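Local coordinates for protein V-type ATPase 116 kDa subunit (Meiothermus ruber, PDB 3RRK) that probably contributes, through this cytoplasmic N-terminal domain of subunit I, to coupling ATP hydrolysis with proton transport in a rotary V-type ATPase, at residues L30-L44 against A288-V301. Sequence-based numbering, arbitrary orientation.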
ATOM      1  N   LEU A  30      -0.631  -0.145  43.178  1.00 80.86           N
ATOM      2  CA  LEU A  30      -1.326   0.139  44.436  1.00 81.57           C
ATOM      3  C   LEU A  30      -0.892   1.471  45.055  1.00 82.82           C
ATOM      4  O   LEU A  30      -1.723   2.315  45.396  1.00 78.01           O
ATOM      5  CB  LEU A  30      -1.109  -0.992  45.450  1.00 74.40           C
ATOM      6  CG  LEU A  30      -1.711  -0.736  46.837  1.00 75.01           C
ATOM      7  CD1 LEU A  30      -3.206  -0.664  46.731  1.00 77.52           C
ATOM      8  CD2 LEU A  30      -1.318  -1.798  47.858  1.00 74.76           C
ATOM      9  N   ALA A  31       0.417   1.648  45.196  1.00 88.10           N
ATOM     10  CA  ALA A  31       0.977   2.857  45.787  1.00 88.68           C
ATOM     11  C   ALA A  31       0.511   4.105  45.049  1.00 97.25           C
ATOM     12  O   ALA A  31       0.010   5.057  45.656  1.00 98.26           O
ATOM     13  CB  ALA A  31       2.490   2.781  45.783  1.00 81.30           C
ATOM     14  N   GLU A  32       0.675   4.083  43.730  1.00 99.69           N
ATOM     15  CA  GLU A  32       0.391   5.238  42.898  1.00102.75           C
ATOM     16  C   GLU A  32      -1.095   5.604  42.915  1.00 92.95           C
ATOM     17  O   GLU A  32      -1.454   6.783  42.909  1.00 94.14           O
ATOM     18  CB  GLU A  32       0.879   4.979  41.472  1.00113.87           C
ATOM     19  CG  GLU A  32       1.079   6.236  40.633  1.00123.91           C
ATOM     20  CD  GLU A  32       2.142   7.179  41.188  1.00133.61           C
ATOM     21  OE1 GLU A  32       2.746   6.871  42.240  1.00134.94           O
ATOM     22  OE2 GLU A  32       2.371   8.235  40.562  1.00139.02           O
ATOM     23  N   LEU A  33      -1.953   4.592  42.941  1.00 82.26           N
ATOM     24  CA  LEU A  33      -3.376   4.822  43.132  1.00 84.95           C
ATOM     25  C   LEU A  33      -3.673   5.497  44.478  1.00 92.28           C
ATOM     26  O   LEU A  33      -4.386   6.506  44.534  1.00 91.93           O
ATOM     27  CB  LEU A  33      -4.134   3.506  43.027  1.00 86.16           C
ATOM     28  CG  LEU A  33      -3.914   2.772  41.699  1.00 94.32           C
ATOM     29  CD1 LEU A  33      -4.793   1.530  41.616  1.00 92.09           C
ATOM     30  CD2 LEU A  33      -4.155   3.687  40.496  1.00 88.62           C
ATOM     31  N   GLN A  34      -3.127   4.942  45.558  1.00 94.77           N
ATOM     32  CA  GLN A  34      -3.347   5.500  46.893  1.00100.67           C
ATOM     33  C   GLN A  34      -3.015   6.982  46.936  1.00102.49           C
ATOM     34  O   GLN A  34      -3.796   7.795  47.448  1.00 94.29           O
ATOM     35  CB  GLN A  34      -2.511   4.774  47.955  1.00101.25           C
ATOM     36  CG  GLN A  34      -2.673   5.373  49.361  1.00102.53           C
ATOM     37  CD  GLN A  34      -1.782   4.730  50.427  1.00102.33           C
ATOM     38  OE1 GLN A  34      -0.644   4.336  50.168  1.00 95.46           O
ATOM     39  NE2 GLN A  34      -2.302   4.643  51.640  1.00105.03           N
ATOM     40  N   LYS A  35      -1.849   7.319  46.388  1.00109.69           N
ATOM     41  CA  LYS A  35      -1.289   8.660  46.526  1.00115.00           C
ATOM     42  C   LYS A  35      -1.856   9.622  45.498  1.00111.34           C
ATOM     43  O   LYS A  35      -1.593  10.826  45.556  1.00109.06           O
ATOM     44  CB  LYS A  35       0.241   8.633  46.427  1.00117.89           C
ATOM     45  CG  LYS A  35       0.770   8.596  45.005  1.00118.43           C
ATOM     46  CD  LYS A  35       2.033   9.437  44.869  1.00116.83           C
ATOM     47  CE  LYS A  35       3.131   8.930  45.785  1.00112.13           C
ATOM     48  NZ  LYS A  35       4.317   9.821  45.747  1.00112.55           N
ATOM     49  N   ALA A  36      -2.624   9.087  44.552  1.00106.16           N
ATOM     50  CA  ALA A  36      -3.335   9.926  43.603  1.00104.49           C
ATOM     51  C   ALA A  36      -4.678  10.313  44.208  1.00100.50           C
ATOM     52  O   ALA A  36      -5.271  11.325  43.836  1.00102.76           O
ATOM     53  CB  ALA A  36      -3.519   9.209  42.289  1.00109.42           C
ATOM     54  N   GLY A  37      -5.147   9.501  45.151  1.00 96.64           N
ATOM     55  CA  GLY A  37      -6.360   9.806  45.889  1.00 97.29           C
ATOM     56  C   GLY A  37      -7.469   8.794  45.682  1.00101.96           C
ATOM     57  O   GLY A  37      -8.642   9.088  45.925  1.00108.35           O
ATOM     58  N   VAL A  38      -7.110   7.599  45.224  1.00 95.26           N
ATOM     59  CA  VAL A  38      -8.095   6.535  45.073  1.00 94.37           C
ATOM     60  C   VAL A  38      -8.450   5.996  46.458  1.00 91.56           C
ATOM     61  O   VAL A  38      -7.603   5.974  47.352  1.00 95.06           O
ATOM     62  CB  VAL A  38      -7.567   5.401  44.155  1.00100.04           C
ATOM     63  CG1 VAL A  38      -8.605   4.300  43.993  1.00 95.53           C
ATOM     64  CG2 VAL A  38      -7.169   5.960  42.791  1.00 95.41           C
ATOM     65  N   VAL A  39      -9.701   5.591  46.654  1.00 89.56           N
ATOM     66  CA  VAL A  39     -10.118   5.072  47.960  1.00 91.60           C
ATOM     67  C   VAL A  39     -10.875   3.749  47.854  1.00 90.58           C
ATOM     68  O   VAL A  39     -11.378   3.389  46.788  1.00 77.03           O
ATOM     69  CB  VAL A  39     -10.987   6.081  48.751  1.00 85.80           C
ATOM     70  CG1 VAL A  39     -10.255   7.401  48.925  1.00 77.54           C
ATOM     71  CG2 VAL A  39     -12.330   6.288  48.051  1.00 87.16           C
ATOM     72  N   HIS A  40     -10.960   3.045  48.978  1.00 92.11           N
ATOM     73  CA  HIS A  40     -11.544   1.709  49.018  1.00 93.65           C
ATOM     74  C   HIS A  40     -10.899   0.815  47.985  1.00 85.96           C
ATOM     75  O   HIS A  40     -11.574   0.095  47.249  1.00 77.31           O
ATOM     76  CB  HIS A  40     -13.054   1.768  48.851  1.00101.92           C
ATOM     77  CG  HIS A  40     -13.741   2.397  50.015  1.00111.54           C
ATOM     78  ND1 HIS A  40     -13.977   3.757  50.097  1.00115.63           N
ATOM     79  CD2 HIS A  40     -14.198   1.867  51.174  1.00110.37           C
ATOM     80  CE1 HIS A  40     -14.576   4.026  51.239  1.00115.24           C
ATOM     81  NE2 HIS A  40     -14.723   2.897  51.914  1.00113.87           N
ATOM     82  N   ILE A  41      -9.572   0.876  47.959  1.00 80.44           N
ATOM     83  CA  ILE A  41      -8.777   0.141  46.998  1.00 79.29           C
ATOM     84  C   ILE A  41      -8.790  -1.328  47.338  1.00 83.23           C
ATOM     85  O   ILE A  41      -8.310  -1.718  48.396  1.00 80.96           O
ATOM     86  CB  ILE A  41      -7.318   0.601  47.020  1.00 76.42           C
ATOM     87  CG1 ILE A  41      -7.203   2.062  46.589  1.00 71.12           C
ATOM     88  CG2 ILE A  41      -6.476  -0.276  46.119  1.00 75.72           C
ATOM     89  CD1 ILE A  41      -5.779   2.530  46.488  1.00 68.74           C
ATOM     90  N   ASP A  42      -9.335  -2.139  46.435  1.00 86.36           N
ATOM     91  CA  ASP A  42      -9.387  -3.582  46.624  1.00 85.21           C
ATOM     92  C   ASP A  42      -8.791  -4.316  45.441  1.00 90.62           C
ATOM     93  O   ASP A  42      -9.144  -4.041  44.295  1.00 96.35           O
ATOM     94  CB  ASP A  42     -10.821  -4.054  46.842  1.00 92.53           C
ATOM     95  CG  ASP A  42     -11.214  -4.055  48.301  1.00106.50           C
ATOM     96  OD1 ASP A  42     -11.993  -3.170  48.715  1.00120.00           O
ATOM     97  OD2 ASP A  42     -10.731  -4.936  49.039  1.00103.60           O
ATOM     98  N   PRO A  43      -7.873  -5.255  45.715  1.00 92.64           N
ATOM     99  CA  PRO A  43      -7.324  -6.097  44.651  1.00 90.14           C
ATOM    100  C   PRO A  43      -8.418  -6.991  44.093  1.00 88.59           C
ATOM    101  O   PRO A  43      -9.274  -7.451  44.855  1.00 84.87           O
ATOM    102  CB  PRO A  43      -6.285  -6.955  45.380  1.00 82.90           C
ATOM    103  CG  PRO A  43      -5.974  -6.206  46.617  1.00 90.50           C
ATOM    104  CD  PRO A  43      -7.257  -5.549  47.017  1.00 92.60           C
ATOM    105  N   LEU A  44      -8.392  -7.219  42.783  1.00 87.61           N
ATOM    106  CA  LEU A  44      -9.306  -8.160  42.153  1.00 85.60           C
ATOM    107  C   LEU A  44      -8.558  -9.407  41.673  1.00 88.76           C
ATOM    108  O   LEU A  44      -7.360  -9.361  41.356  1.00 86.72           O
ATOM    109  CB  LEU A  44     -10.046  -7.504  40.988  1.00 83.32           C
ATOM    110  CG  LEU A  44     -11.032  -6.366  41.268  1.00 82.63           C
ATOM    111  CD1 LEU A  44     -10.933  -5.298  40.196  1.00 70.57           C
ATOM    112  CD2 LEU A  44     -12.460  -6.880  41.374  1.00 91.15           C
ATOM    113  N   ALA A 288      -4.625  -6.751  39.162  1.00 88.32           N
ATOM    114  CA  ALA A 288      -5.789  -5.904  38.917  1.00 81.26           C
ATOM    115  C   ALA A 288      -6.393  -5.333  40.203  1.00 78.65           C
ATOM    116  O   ALA A 288      -6.638  -6.062  41.162  1.00 81.51           O
ATOM    117  CB  ALA A 288      -6.840  -6.678  38.156  1.00 89.34           C
ATOM    118  N   LEU A 289      -6.645  -4.030  40.209  1.00 80.83           N
ATOM    119  CA  LEU A 289      -7.213  -3.348  41.375  1.00 83.66           C
ATOM    120  C   LEU A 289      -8.548  -2.651  41.058  1.00 89.05           C
ATOM    121  O   LEU A 289      -8.885  -2.386  39.894  1.00 82.72           O
ATOM    122  CB  LEU A 289      -6.227  -2.321  41.937  1.00 81.07           C
ATOM    123  CG  LEU A 289      -4.999  -2.798  42.710  1.00 88.85           C
ATOM    124  CD1 LEU A 289      -4.192  -3.811  41.916  1.00 93.55           C
ATOM    125  CD2 LEU A 289      -4.135  -1.605  43.068  1.00 90.84           C
ATOM    126  N   MET A 290      -9.292  -2.354  42.117  1.00 89.03           N
ATOM    127  CA  MET A 290     -10.592  -1.713  42.026  1.00 83.30           C
ATOM    128  C   MET A 290     -10.558  -0.563  43.017  1.00 86.54           C
ATOM    129  O   MET A 290      -9.880  -0.644  44.038  1.00 95.85           O
ATOM    130  CB  MET A 290     -11.674  -2.708  42.440  1.00 84.16           C
ATOM    131  CG  MET A 290     -13.083  -2.302  42.087  1.00 84.61           C
ATOM    132  SD  MET A 290     -14.270  -2.878  43.311  1.00163.99           S
ATOM    133  CE  MET A 290     -13.944  -1.743  44.666  1.00127.45           C
ATOM    134  N   GLY A 291     -11.281   0.508  42.741  1.00 81.63           N
ATOM    135  CA  GLY A 291     -11.249   1.643  43.640  1.00 82.80           C
ATOM    136  C   GLY A 291     -12.309   2.664  43.308  1.00 91.58           C
ATOM    137  O   GLY A 291     -12.959   2.566  42.274  1.00 94.40           O
ATOM    138  N   TRP A 292     -12.485   3.642  44.192  1.00102.30           N
ATOM    139  CA  TRP A 292     -13.460   4.704  43.982  1.00103.83           C
ATOM    140  C   TRP A 292     -12.787   6.066  43.966  1.00109.47           C
ATOM    141  O   TRP A 292     -11.950   6.374  44.820  1.00117.87           O
ATOM    142  CB  TRP A 292     -14.566   4.632  45.033  1.00103.95           C
ATOM    143  CG  TRP A 292     -15.376   3.380  44.902  1.00107.42           C
ATOM    144  CD1 TRP A 292     -15.097   2.157  45.444  1.00111.28           C
ATOM    145  CD2 TRP A 292     -16.585   3.221  44.156  1.00112.30           C
ATOM    146  NE1 TRP A 292     -16.065   1.247  45.089  1.00110.52           N
ATOM    147  CE2 TRP A 292     -16.990   1.877  44.299  1.00114.33           C
ATOM    148  CE3 TRP A 292     -17.370   4.085  43.383  1.00115.31           C
ATOM    149  CZ2 TRP A 292     -18.147   1.379  43.699  1.00119.42           C
ATOM    150  CZ3 TRP A 292     -18.518   3.591  42.790  1.00116.50           C
ATOM    151  CH2 TRP A 292     -18.895   2.250  42.950  1.00119.20           C
ATOM    152  N   VAL A 293     -13.161   6.869  42.978  1.00110.49           N
ATOM    153  CA  VAL A 293     -12.509   8.141  42.708  1.00123.51           C
ATOM    154  C   VAL A 293     -13.523   9.287  42.750  1.00135.23           C
ATOM    155  O   VAL A 293     -14.458   9.319  41.952  1.00135.28           O
ATOM    156  CB  VAL A 293     -11.831   8.115  41.313  1.00110.21           C
ATOM    157  CG1 VAL A 293     -10.947   9.337  41.107  1.00109.97           C
ATOM    158  CG2 VAL A 293     -11.030   6.831  41.132  1.00109.93           C
ATOM    159  N   PRO A 294     -13.341  10.228  43.693  1.00142.77           N
ATOM    160  CA  PRO A 294     -14.164  11.438  43.830  1.00146.19           C
ATOM    161  C   PRO A 294     -13.681  12.558  42.908  1.00148.83           C
ATOM    162  O   PRO A 294     -12.475  12.753  42.770  1.00147.55           O
ATOM    163  CB  PRO A 294     -13.934  11.832  45.282  1.00149.12           C
ATOM    164  CG  PRO A 294     -12.526  11.398  45.543  1.00149.21           C
ATOM    165  CD  PRO A 294     -12.327  10.130  44.758  1.00146.22           C
ATOM    166  N   GLN A 295     -14.614  13.295  42.310  1.00153.11           N
ATOM    167  CA  GLN A 295     -14.304  14.236  41.228  1.00158.56           C
ATOM    168  C   GLN A 295     -12.935  14.931  41.267  1.00159.85           C
ATOM    169  O   GLN A 295     -12.248  15.005  40.243  1.00158.58           O
ATOM    170  CB  GLN A 295     -15.421  15.272  41.068  1.00161.88           C
ATOM    171  CG  GLN A 295     -16.588  14.770  40.244  1.00159.41           C
ATOM    172  CD  GLN A 295     -16.144  14.192  38.914  1.00157.31           C
ATOM    173  OE1 GLN A 295     -16.660  13.167  38.467  1.00153.57           O
ATOM    174  NE2 GLN A 295     -15.181  14.846  38.276  1.00158.59           N
ATOM    175  N   LYS A 296     -12.543  15.443  42.432  1.00158.22           N
ATOM    176  CA  LYS A 296     -11.291  16.191  42.545  1.00156.28           C
ATOM    177  C   LYS A 296     -10.063  15.386  42.122  1.00157.07           C
ATOM    178  O   LYS A 296      -9.370  15.743  41.166  1.00157.31           O
ATOM    179  CB  LYS A 296     -11.086  16.703  43.970  1.00153.64           C
ATOM    180  CG  LYS A 296      -9.753  17.405  44.158  1.00153.72           C
ATOM    181  CD  LYS A 296      -9.539  17.832  45.594  1.00155.08           C
ATOM    182  CE  LYS A 296      -8.209  18.543  45.758  1.00157.62           C
ATOM    183  NZ  LYS A 296      -7.066  17.681  45.355  1.00157.02           N
ATOM    184  N   ALA A 297      -9.797  14.305  42.849  1.00154.91           N
ATOM    185  CA  ALA A 297      -8.609  13.484  42.627  1.00149.12           C
ATOM    186  C   ALA A 297      -8.534  12.942  41.204  1.00143.81           C
ATOM    187  O   ALA A 297      -7.446  12.652  40.703  1.00143.35           O
ATOM    188  CB  ALA A 297      -8.563  12.337  43.635  1.00145.89           C
ATOM    189  N   LYS A 298      -9.694  12.811  40.562  1.00140.15           N
ATOM    190  CA  LYS A 298      -9.796  12.223  39.226  1.00132.55           C
ATOM    191  C   LYS A 298      -8.703  12.729  38.299  1.00138.42           C
ATOM    192  O   LYS A 298      -8.283  12.029  37.381  1.00135.70           O
ATOM    193  CB  LYS A 298     -11.175  12.494  38.619  1.00119.18           C
ATOM    194  CG  LYS A 298     -11.327  12.039  37.180  1.00116.84           C
ATOM    195  CD  LYS A 298     -11.331  10.521  37.041  1.00116.04           C
ATOM    196  CE  LYS A 298     -11.515  10.084  35.579  1.00115.66           C
ATOM    197  NZ  LYS A 298     -12.807  10.523  34.947  1.00110.26           N
ATOM    198  N   GLY A 299      -8.238  13.948  38.549  1.00145.93           N
ATOM    199  CA  GLY A 299      -7.153  14.517  37.774  1.00149.87           C
ATOM    200  C   GLY A 299      -5.854  13.744  37.916  1.00149.79           C
ATOM    201  O   GLY A 299      -5.297  13.260  36.927  1.00148.70           O
ATOM    202  N   LYS A 300      -5.377  13.622  39.151  1.00146.28           N
ATOM    203  CA  LYS A 300      -4.077  13.015  39.423  1.00143.31           C
ATOM    204  C   LYS A 300      -3.971  11.531  39.028  1.00143.47           C
ATOM    205  O   LYS A 300      -2.871  10.986  38.941  1.00142.12           O
ATOM    206  CB  LYS A 300      -3.710  13.206  40.899  1.00139.88           C
ATOM    207  CG  LYS A 300      -3.801  14.649  41.378  1.00136.14           C
ATOM    208  CD  LYS A 300      -3.313  14.787  42.814  1.00135.35           C
ATOM    209  CE  LYS A 300      -3.288  16.243  43.263  1.00133.22           C
ATOM    210  NZ  LYS A 300      -4.644  16.854  43.313  1.00130.63           N
ATOM    211  N   VAL A 301      -5.105  10.884  38.772  1.00144.96           N
ATOM    212  CA  VAL A 301      -5.103   9.445  38.492  1.00145.23           C
ATOM    213  C   VAL A 301      -4.652   9.064  37.070  1.00144.07           C
ATOM    214  O   VAL A 301      -3.890   8.115  36.892  1.00138.58           O
ATOM    215  CB  VAL A 301      -6.467   8.783  38.825  1.00122.16           C
ATOM    216  CG1 VAL A 301      -6.870   9.093  40.263  1.00119.67           C
ATOM    217  CG2 VAL A 301      -7.537   9.249  37.861  1.00123.56           C
TER
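Val39 and Trp292 face each other as an antiparallel hydrogen-bonded pair: Trp292 N donates a hydrogen bond to Val39 O at 2.8 Å, and Val39 N returns one to Trp292 O. Asp42 and Met290 form a second such pair, with Asp42 N 2.9 Å from Met290 O. Between them the register slips by one residue, a beta bulge around His40 and Ile41, where the chain turns a corner; there Ile41 CA makes a CH...O contact with Met290 O at 3.3 Å. In this way 41-44 becomes an outer strand of the four-stranded antiparallel sheet in the proximal lobe, at one end of the elongated domain, while 15-21 hydrogen-bonds along the other edge of 287-293.

The helix that precedes the strand packs on the sheet through Leu289. CD2 of Leu289 is the methyl that does the touching: it lies 3.5 Å from Leu33 CD1 and also meets Leu30 and Ile41 CG2; the Leu30 and Leu289 side chains cross at about a right angle. On the opposite face Leu44 CD1 rests on Met290 CB at 3.5 Å, and Leu44 also touches Ile18 and Leu49. Beside the bulge, His40 CB comes up to Trp292 CD1 obliquely.

Helix 26-36 ends in a Schellman motif, with Gly37 at positive phi and Leu33 O accepting from the backbone N atoms of Ala36, Gly37 and Val38. Ala297 CB packs against this helix end, 3.4 Å from Ala36 O. Val38 then splits its branches: CG1, anti to the backbone N (chi1 -180°), lies over the backbone of Gly291, whereas CG2 turns to the start of helix 298-303 and meets Val301 CG1 at 4.0 Å. That same Val301 methyl also touches Ala36 CB, 3.9 Å away.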